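Local coordinates for protein VP5 (Halorubrum pleomorphic virus 2, PDB 6QGI) that probably drives fusion of the enveloped haloarchaeal virus with the membrane of its host cell, as the viral envelope protein, at residues M277-I291 against N486-S498. Residues are numbered along the deposited sequence; the frame is centred on the assembly and turned at random.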
ATOM      1  N   MET A 277       7.298   7.789 -15.980  1.00 39.49           N
ATOM      2  CA  MET A 277       6.906   6.386 -16.144  1.00 39.10           C
ATOM      3  C   MET A 277       5.433   6.193 -15.808  1.00 41.56           C
ATOM      4  O   MET A 277       4.795   5.306 -16.372  1.00 41.24           O
ATOM      5  CB  MET A 277       7.768   5.473 -15.264  1.00 41.24           C
ATOM      6  CG  MET A 277       9.150   5.237 -15.821  1.00 46.05           C
ATOM      7  SD  MET A 277      10.087   4.035 -14.847  1.00 50.37           S
ATOM      8  CE  MET A 277      10.810   5.101 -13.642  1.00 46.46           C
ATOM      9  N   ALA A 278       4.899   7.024 -14.887  1.00 37.31           N
ATOM     10  CA  ALA A 278       3.498   7.022 -14.460  1.00 36.62           C
ATOM     11  C   ALA A 278       2.584   7.557 -15.568  1.00 42.02           C
ATOM     12  O   ALA A 278       1.393   7.241 -15.583  1.00 41.01           O
ATOM     13  CB  ALA A 278       3.338   7.859 -13.203  1.00 36.52           C
ATOM     14  N   GLN A 279       3.144   8.370 -16.485  1.00 40.58           N
ATOM     15  CA  GLN A 279       2.422   8.955 -17.615  1.00 41.61           C
ATOM     16  C   GLN A 279       2.349   7.984 -18.806  1.00 47.72           C
ATOM     17  O   GLN A 279       1.496   8.162 -19.679  1.00 47.95           O
ATOM     18  CB  GLN A 279       3.079  10.276 -18.050  1.00 43.34           C
ATOM     19  CG  GLN A 279       2.798  11.446 -17.114  1.00 55.45           C
ATOM     20  CD  GLN A 279       3.380  12.738 -17.635  1.00 74.63           C
ATOM     21  OE1 GLN A 279       4.599  12.952 -17.626  1.00 70.54           O
ATOM     22  NE2 GLN A 279       2.519  13.634 -18.099  1.00 65.22           N
ATOM     23  N   GLU A 280       3.223   6.954 -18.831  1.00 45.07           N
ATOM     24  CA  GLU A 280       3.293   5.973 -19.920  1.00 45.97           C
ATOM     25  C   GLU A 280       3.128   4.515 -19.436  1.00 50.18           C
ATOM     26  O   GLU A 280       2.995   4.260 -18.237  1.00 48.81           O
ATOM     27  CB  GLU A 280       4.622   6.127 -20.685  1.00 48.25           C
ATOM     28  CG  GLU A 280       5.869   5.963 -19.827  1.00 59.39           C
ATOM     29  CD  GLU A 280       7.205   6.090 -20.538  1.00 85.65           C
ATOM     30  OE1 GLU A 280       7.368   7.026 -21.356  1.00 83.38           O
ATOM     31  OE2 GLU A 280       8.101   5.264 -20.251  1.00 78.32           O
ATOM     32  N   GLU A 281       3.120   3.566 -20.397  1.00 47.85           N
ATOM     33  CA  GLU A 281       3.035   2.123 -20.157  1.00 47.36           C
ATOM     34  C   GLU A 281       4.432   1.523 -20.206  1.00 50.40           C
ATOM     35  O   GLU A 281       5.237   1.895 -21.068  1.00 51.02           O
ATOM     36  CB  GLU A 281       2.126   1.437 -21.192  1.00 49.75           C
ATOM     37  CG  GLU A 281       0.635   1.598 -20.932  1.00 61.99           C
ATOM     38  CD  GLU A 281      -0.300   0.812 -21.837  1.00 88.21           C
ATOM     39  OE1 GLU A 281       0.168   0.237 -22.848  1.00 84.84           O
ATOM     40  OE2 GLU A 281      -1.514   0.776 -21.530  1.00 82.93           O
ATOM     41  N   GLY A 282       4.707   0.614 -19.277  1.00 45.17           N
ATOM     42  CA  GLY A 282       5.996  -0.062 -19.173  1.00 44.65           C
ATOM     43  C   GLY A 282       6.075  -0.973 -17.968  1.00 45.32           C
ATOM     44  O   GLY A 282       5.261  -1.891 -17.828  1.00 45.13           O
ATOM     45  N   MET A 283       7.053  -0.723 -17.089  1.00 39.08           N
ATOM     46  CA  MET A 283       7.222  -1.523 -15.879  1.00 37.00           C
ATOM     47  C   MET A 283       6.187  -1.118 -14.816  1.00 36.76           C
ATOM     48  O   MET A 283       5.668   0.006 -14.846  1.00 35.32           O
ATOM     49  CB  MET A 283       8.663  -1.434 -15.323  1.00 39.36           C
ATOM     50  CG  MET A 283       9.089  -0.042 -14.880  1.00 42.68           C
ATOM     51  SD  MET A 283      10.704  -0.030 -14.061  1.00 47.42           S
ATOM     52  CE  MET A 283      10.233  -0.286 -12.442  1.00 42.87           C
ATOM     53  N   SER A 284       5.891  -2.052 -13.891  1.00 31.05           N
ATOM     54  CA  SER A 284       4.976  -1.857 -12.769  1.00 28.73           C
ATOM     55  C   SER A 284       5.426  -0.626 -11.963  1.00 30.10           C
ATOM     56  O   SER A 284       6.611  -0.491 -11.643  1.00 28.64           O
ATOM     57  CB  SER A 284       4.922  -3.117 -11.913  1.00 31.87           C
ATOM     58  OG  SER A 284       6.212  -3.513 -11.480  1.00 40.42           O
ATOM     59  N   GLN A 285       4.485   0.305 -11.725  1.00 25.70           N
ATOM     60  CA  GLN A 285       4.709   1.618 -11.121  1.00 24.53           C
ATOM     61  C   GLN A 285       5.160   1.618  -9.655  1.00 27.52           C
ATOM     62  O   GLN A 285       5.977   2.467  -9.299  1.00 26.42           O
ATOM     63  CB  GLN A 285       3.450   2.485 -11.261  1.00 25.23           C
ATOM     64  CG  GLN A 285       3.715   3.995 -11.234  1.00 36.69           C
ATOM     65  CD  GLN A 285       4.872   4.423 -12.104  1.00 53.86           C
ATOM     66  OE1 GLN A 285       4.905   4.173 -13.312  1.00 51.81           O
ATOM     67  NE2 GLN A 285       5.857   5.067 -11.496  1.00 45.82           N
ATOM     68  N   ALA A 286       4.623   0.727  -8.805  1.00 24.33           N
ATOM     69  CA  ALA A 286       4.983   0.713  -7.383  1.00 23.80           C
ATOM     70  C   ALA A 286       6.494   0.491  -7.158  1.00 28.26           C
ATOM     71  O   ALA A 286       7.068   1.178  -6.310  1.00 27.90           O
ATOM     72  CB  ALA A 286       4.170  -0.326  -6.632  1.00 24.11           C
ATOM     73  N   ILE A 287       7.150  -0.400  -7.944  1.00 24.87           N
ATOM     74  CA  ILE A 287       8.596  -0.606  -7.782  1.00 25.07           C
ATOM     75  C   ILE A 287       9.360   0.624  -8.338  1.00 28.54           C
ATOM     76  O   ILE A 287      10.317   1.061  -7.700  1.00 28.11           O
ATOM     77  CB  ILE A 287       9.134  -1.968  -8.320  1.00 28.91           C
ATOM     78  CG1 ILE A 287      10.641  -2.181  -7.991  1.00 29.75           C
ATOM     79  CG2 ILE A 287       8.850  -2.178  -9.806  1.00 30.45           C
ATOM     80  CD1 ILE A 287      11.039  -2.141  -6.499  1.00 32.43           C
ATOM     81  N   ALA A 288       8.877   1.227  -9.450  1.00 25.08           N
ATOM     82  CA  ALA A 288       9.452   2.450 -10.023  1.00 25.40           C
ATOM     83  C   ALA A 288       9.430   3.577  -8.980  1.00 29.75           C
ATOM     84  O   ALA A 288      10.432   4.259  -8.792  1.00 30.49           O
ATOM     85  CB  ALA A 288       8.680   2.861 -11.270  1.00 26.26           C
ATOM     86  N   ASP A 289       8.308   3.695  -8.248  1.00 25.81           N
ATOM     87  CA  ASP A 289       8.087   4.661  -7.179  1.00 24.75           C
ATOM     88  C   ASP A 289       8.930   4.320  -5.935  1.00 28.35           C
ATOM     89  O   ASP A 289       9.468   5.234  -5.308  1.00 28.28           O
ATOM     90  CB  ASP A 289       6.586   4.735  -6.827  1.00 25.95           C
ATOM     91  CG  ASP A 289       5.685   5.341  -7.900  1.00 37.44           C
ATOM     92  OD1 ASP A 289       6.217   5.982  -8.843  1.00 39.00           O
ATOM     93  OD2 ASP A 289       4.449   5.171  -7.802  1.00 42.26           O
ATOM     94  N   LEU A 290       9.066   3.016  -5.594  1.00 24.69           N
ATOM     95  CA  LEU A 290       9.882   2.558  -4.463  1.00 24.49           C
ATOM     96  C   LEU A 290      11.378   2.833  -4.696  1.00 29.66           C
ATOM     97  O   LEU A 290      12.084   3.147  -3.736  1.00 29.31           O
ATOM     98  CB  LEU A 290       9.659   1.064  -4.159  1.00 24.44           C
ATOM     99  CG  LEU A 290       8.403   0.691  -3.347  1.00 28.05           C
ATOM    100  CD1 LEU A 290       8.254  -0.803  -3.256  1.00 28.12           C
ATOM    101  CD2 LEU A 290       8.436   1.273  -1.926  1.00 29.50           C
ATOM    102  N   ILE A 291      11.853   2.732  -5.962  1.00 27.49           N
ATOM    103  CA  ILE A 291      13.246   3.031  -6.334  1.00 28.29           C
ATOM    104  C   ILE A 291      13.445   4.548  -6.197  1.00 32.35           C
ATOM    105  O   ILE A 291      14.444   4.979  -5.623  1.00 32.47           O
ATOM    106  CB  ILE A 291      13.612   2.491  -7.754  1.00 32.20           C
ATOM    107  CG1 ILE A 291      13.654   0.946  -7.763  1.00 32.88           C
ATOM    108  CG2 ILE A 291      14.946   3.073  -8.284  1.00 33.15           C
ATOM    109  CD1 ILE A 291      13.314   0.325  -9.099  1.00 41.09           C
ATOM    110  N   ASN A 486      20.172   5.280  -9.977  1.00 33.00           N
ATOM    111  CA  ASN A 486      18.742   5.303 -10.260  1.00 32.18           C
ATOM    112  C   ASN A 486      18.465   4.757 -11.662  1.00 37.17           C
ATOM    113  O   ASN A 486      17.560   3.937 -11.827  1.00 35.88           O
ATOM    114  CB  ASN A 486      18.190   6.726 -10.108  1.00 32.05           C
ATOM    115  CG  ASN A 486      16.726   6.861 -10.443  1.00 43.94           C
ATOM    116  OD1 ASN A 486      16.358   7.486 -11.443  1.00 36.83           O
ATOM    117  ND2 ASN A 486      15.862   6.271  -9.623  1.00 31.51           N
ATOM    118  N   LYS A 487      19.255   5.205 -12.660  1.00 35.70           N
ATOM    119  CA  LYS A 487      19.145   4.798 -14.063  1.00 36.68           C
ATOM    120  C   LYS A 487      19.385   3.287 -14.230  1.00 41.65           C
ATOM    121  O   LYS A 487      18.638   2.648 -14.971  1.00 41.34           O
ATOM    122  CB  LYS A 487      20.137   5.598 -14.929  1.00 40.25           C
ATOM    123  CG  LYS A 487      19.868   5.520 -16.430  1.00 56.80           C
ATOM    124  CD  LYS A 487      21.148   5.723 -17.236  1.00 68.92           C
ATOM    125  CE  LYS A 487      20.961   5.386 -18.697  1.00 78.91           C
ATOM    126  NZ  LYS A 487      22.259   5.280 -19.410  1.00 88.05           N
ATOM    127  N   GLU A 488      20.404   2.720 -13.536  1.00 39.02           N
ATOM    128  CA  GLU A 488      20.730   1.297 -13.648  1.00 40.09           C
ATOM    129  C   GLU A 488      19.723   0.422 -12.917  1.00 42.69           C
ATOM    130  O   GLU A 488      19.506  -0.698 -13.362  1.00 42.99           O
ATOM    131  CB  GLU A 488      22.176   0.966 -13.221  1.00 42.91           C
ATOM    132  CG  GLU A 488      22.556   1.259 -11.777  1.00 56.84           C
ATOM    133  CD  GLU A 488      24.050   1.300 -11.490  1.00 85.71           C
ATOM    134  OE1 GLU A 488      24.857   1.183 -12.442  1.00 85.97           O
ATOM    135  OE2 GLU A 488      24.413   1.463 -10.302  1.00 80.25           O
ATOM    136  N   LEU A 489      19.081   0.926 -11.841  1.00 37.54           N
ATOM    137  CA  LEU A 489      18.046   0.175 -11.124  1.00 36.17           C
ATOM    138  C   LEU A 489      16.767   0.100 -11.956  1.00 40.35           C
ATOM    139  O   LEU A 489      16.123  -0.951 -11.990  1.00 40.85           O
ATOM    140  CB  LEU A 489      17.741   0.779  -9.746  1.00 34.81           C
ATOM    141  CG  LEU A 489      18.606   0.310  -8.575  1.00 39.35           C
ATOM    142  CD1 LEU A 489      18.293   1.105  -7.323  1.00 38.23           C
ATOM    143  CD2 LEU A 489      18.423  -1.183  -8.301  1.00 41.61           C
ATOM    144  N   ILE A 490      16.413   1.203 -12.641  1.00 36.19           N
ATOM    145  CA  ILE A 490      15.233   1.275 -13.497  1.00 35.91           C
ATOM    146  C   ILE A 490      15.430   0.326 -14.691  1.00 41.66           C
ATOM    147  O   ILE A 490      14.567  -0.522 -14.920  1.00 41.40           O
ATOM    148  CB  ILE A 490      14.919   2.746 -13.909  1.00 38.82           C
ATOM    149  CG1 ILE A 490      14.418   3.600 -12.705  1.00 38.04           C
ATOM    150  CG2 ILE A 490      13.969   2.848 -15.112  1.00 39.96           C
ATOM    151  CD1 ILE A 490      13.292   3.006 -11.773  1.00 45.23           C
ATOM    152  N   GLU A 491      16.584   0.422 -15.395  1.00 39.56           N
ATOM    153  CA  GLU A 491      16.930  -0.438 -16.534  1.00 40.87           C
ATOM    154  C   GLU A 491      16.880  -1.929 -16.148  1.00 45.13           C
ATOM    155  O   GLU A 491      16.354  -2.730 -16.925  1.00 45.56           O
ATOM    156  CB  GLU A 491      18.309  -0.079 -17.098  1.00 43.63           C
ATOM    157  CG  GLU A 491      18.300   1.162 -17.981  1.00 56.75           C
ATOM    158  CD  GLU A 491      19.646   1.649 -18.490  1.00 81.08           C
ATOM    159  OE1 GLU A 491      20.677   1.377 -17.832  1.00 75.41           O
ATOM    160  OE2 GLU A 491      19.665   2.325 -19.546  1.00 75.49           O
ATOM    161  N   LYS A 492      17.369  -2.283 -14.933  1.00 40.77           N
ATOM    162  CA  LYS A 492      17.365  -3.651 -14.399  1.00 40.96           C
ATOM    163  C   LYS A 492      15.945  -4.217 -14.319  1.00 44.62           C
ATOM    164  O   LYS A 492      15.723  -5.361 -14.726  1.00 45.13           O
ATOM    165  CB  LYS A 492      18.020  -3.703 -13.009  1.00 43.20           C
ATOM    166  CG  LYS A 492      19.543  -3.671 -13.031  1.00 60.45           C
ATOM    167  CD  LYS A 492      20.119  -3.464 -11.636  1.00 69.33           C
ATOM    168  CE  LYS A 492      21.599  -3.180 -11.654  1.00 82.07           C
ATOM    169  NZ  LYS A 492      22.163  -3.171 -10.279  1.00 92.23           N
ATOM    170  N   TYR A 493      14.985  -3.410 -13.818  1.00 39.93           N
ATOM    171  CA  TYR A 493      13.586  -3.819 -13.695  1.00 39.00           C
ATOM    172  C   TYR A 493      12.877  -3.805 -15.042  1.00 44.56           C
ATOM    173  O   TYR A 493      12.029  -4.666 -15.277  1.00 44.44           O
ATOM    174  CB  TYR A 493      12.836  -2.954 -12.679  1.00 38.28           C
ATOM    175  CG  TYR A 493      12.998  -3.459 -11.264  1.00 38.82           C
ATOM    176  CD1 TYR A 493      12.265  -4.547 -10.801  1.00 40.02           C
ATOM    177  CD2 TYR A 493      13.930  -2.885 -10.402  1.00 39.30           C
ATOM    178  CE1 TYR A 493      12.436  -5.040  -9.512  1.00 39.85           C
ATOM    179  CE2 TYR A 493      14.088  -3.350  -9.098  1.00 39.75           C
ATOM    180  CZ  TYR A 493      13.349  -4.440  -8.662  1.00 47.59           C
ATOM    181  OH  TYR A 493      13.488  -4.930  -7.388  1.00 49.15           O
ATOM    182  N   GLU A 494      13.241  -2.857 -15.931  1.00 42.04           N
ATOM    183  CA  GLU A 494      12.682  -2.737 -17.282  1.00 42.66           C
ATOM    184  C   GLU A 494      13.092  -3.934 -18.143  1.00 48.39           C
ATOM    185  O   GLU A 494      12.309  -4.371 -18.987  1.00 48.40           O
ATOM    186  CB  GLU A 494      13.118  -1.420 -17.940  1.00 44.36           C
ATOM    187  CG  GLU A 494      12.341  -0.219 -17.431  1.00 55.19           C
ATOM    188  CD  GLU A 494      12.183   0.924 -18.414  1.00 82.90           C
ATOM    189  OE1 GLU A 494      11.485   0.739 -19.438  1.00 84.31           O
ATOM    190  OE2 GLU A 494      12.735   2.016 -18.147  1.00 78.65           O
ATOM    191  N   GLN A 495      14.304  -4.476 -17.910  1.00 46.29           N
ATOM    192  CA  GLN A 495      14.827  -5.650 -18.611  1.00 47.83           C
ATOM    193  C   GLN A 495      14.110  -6.918 -18.140  1.00 51.46           C
ATOM    194  O   GLN A 495      13.700  -7.728 -18.971  1.00 51.99           O
ATOM    195  CB  GLN A 495      16.346  -5.787 -18.398  1.00 50.19           C
ATOM    196  CG  GLN A 495      17.191  -4.895 -19.312  1.00 68.70           C
ATOM    197  CD  GLN A 495      18.565  -4.591 -18.749  1.00 89.51           C
ATOM    198  OE1 GLN A 495      19.207  -5.421 -18.089  1.00 86.42           O
ATOM    199  NE2 GLN A 495      19.056  -3.386 -19.010  1.00 78.82           N
ATOM    200  N   SER A 496      13.944  -7.074 -16.810  1.00 46.82           N
ATOM    201  CA  SER A 496      13.292  -8.236 -16.197  1.00 46.21           C
ATOM    202  C   SER A 496      11.782  -8.310 -16.492  1.00 48.64           C
ATOM    203  O   SER A 496      11.237  -9.415 -16.542  1.00 48.64           O
ATOM    204  CB  SER A 496      13.514  -8.238 -14.686  1.00 48.40           C
ATOM    205  OG  SER A 496      12.862  -7.152 -14.046  1.00 53.47           O
ATOM    206  N   GLN A 497      11.117  -7.149 -16.690  1.00 43.12           N
ATOM    207  CA  GLN A 497       9.670  -7.083 -16.922  1.00 41.79           C
ATOM    208  C   GLN A 497       9.268  -7.140 -18.414  1.00 46.80           C
ATOM    209  O   GLN A 497       8.102  -6.888 -18.737  1.00 46.13           O
ATOM    210  CB  GLN A 497       9.075  -5.835 -16.255  1.00 41.44           C
ATOM    211  CG  GLN A 497       8.975  -5.985 -14.738  1.00 49.79           C
ATOM    212  CD  GLN A 497       8.063  -4.996 -14.061  1.00 62.73           C
ATOM    213  OE1 GLN A 497       7.031  -4.581 -14.595  1.00 57.60           O
ATOM    214  NE2 GLN A 497       8.403  -4.632 -12.839  1.00 52.72           N
ATOM    215  N   SER A 498      10.203  -7.527 -19.307  1.00 44.83           N
ATOM    216  CA  SER A 498       9.947  -7.655 -20.747  1.00 68.66           C
ATOM    217  C   SER A 498      10.896  -8.668 -21.385  1.00 99.77           C
ATOM    218  O   SER A 498      12.112  -8.498 -21.334  1.00 65.40           O
ATOM    219  CB  SER A 498      10.063  -6.303 -21.446  1.00 71.87           C
ATOM    220  OG  SER A 498      11.339  -5.723 -21.232  1.00 79.84           O
TER
HETATM  221  O   HOH W   1       4.949  -4.786 -16.311  1.00 47.32           O
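Ile287 lays CG1 over one face of the Tyr493 ring in a CH-pi contact. Ile287 CG1 sits 3.7 Å from the centroid of the Tyr493 ring, 14° off its normal and shifted toward the rim. It is carried there anti to the backbone N (chi1 -174°), which leaves CG2 beside the Gln497 amide. Ile291 meets the same ring obliquely, with Ile291 CD1 3.5 Å from Tyr493 CD2. Its side chain is a knob in a hole formed by Asn486, Leu489, Ile490 and Tyr493. The Tyr493 hydroxyl is hydrogen-bonded to Thr317, so the ring is held at its far end as well.

Ile490 turns its CD1 between two partners. Met277 meets it tip to tip, with Met277 CE 3.7 Å from Ile490 CD1. Ile291 CD1 lies 3.8 Å from Ile490 CD1. Met283 bends at chi3 and brings Met283 CE to 3.7 Å from Tyr493 CB. Its SD passes Glu494 CG.

Beyond the end of helix 476-496, the Gln497 amide grips Ser284 twice. Ser284 N donates to Gln497 OE1 at 2.9 Å, a nearly straight bond. Gln497 NE2 donates to Ser284 OG at 2.8 Å. A water also donates to Gln497 OE1 and bridges to Gly282 O.

The short segments 285-291 and 486-496 run nearly antiparallel at 164°. The contact thus fastens helix 476-496 to the loop 280-284 and helix 285-292. Met277, Met283, Ile287 and Ile291 form an apolar seam against Ile490 and Tyr493. The polar pairing is confined to the Gln497 end, where a water is bound. There the two hydrogen bonds to Ser284 set which end of the Gln497 amide is oxygen and limit its rotation.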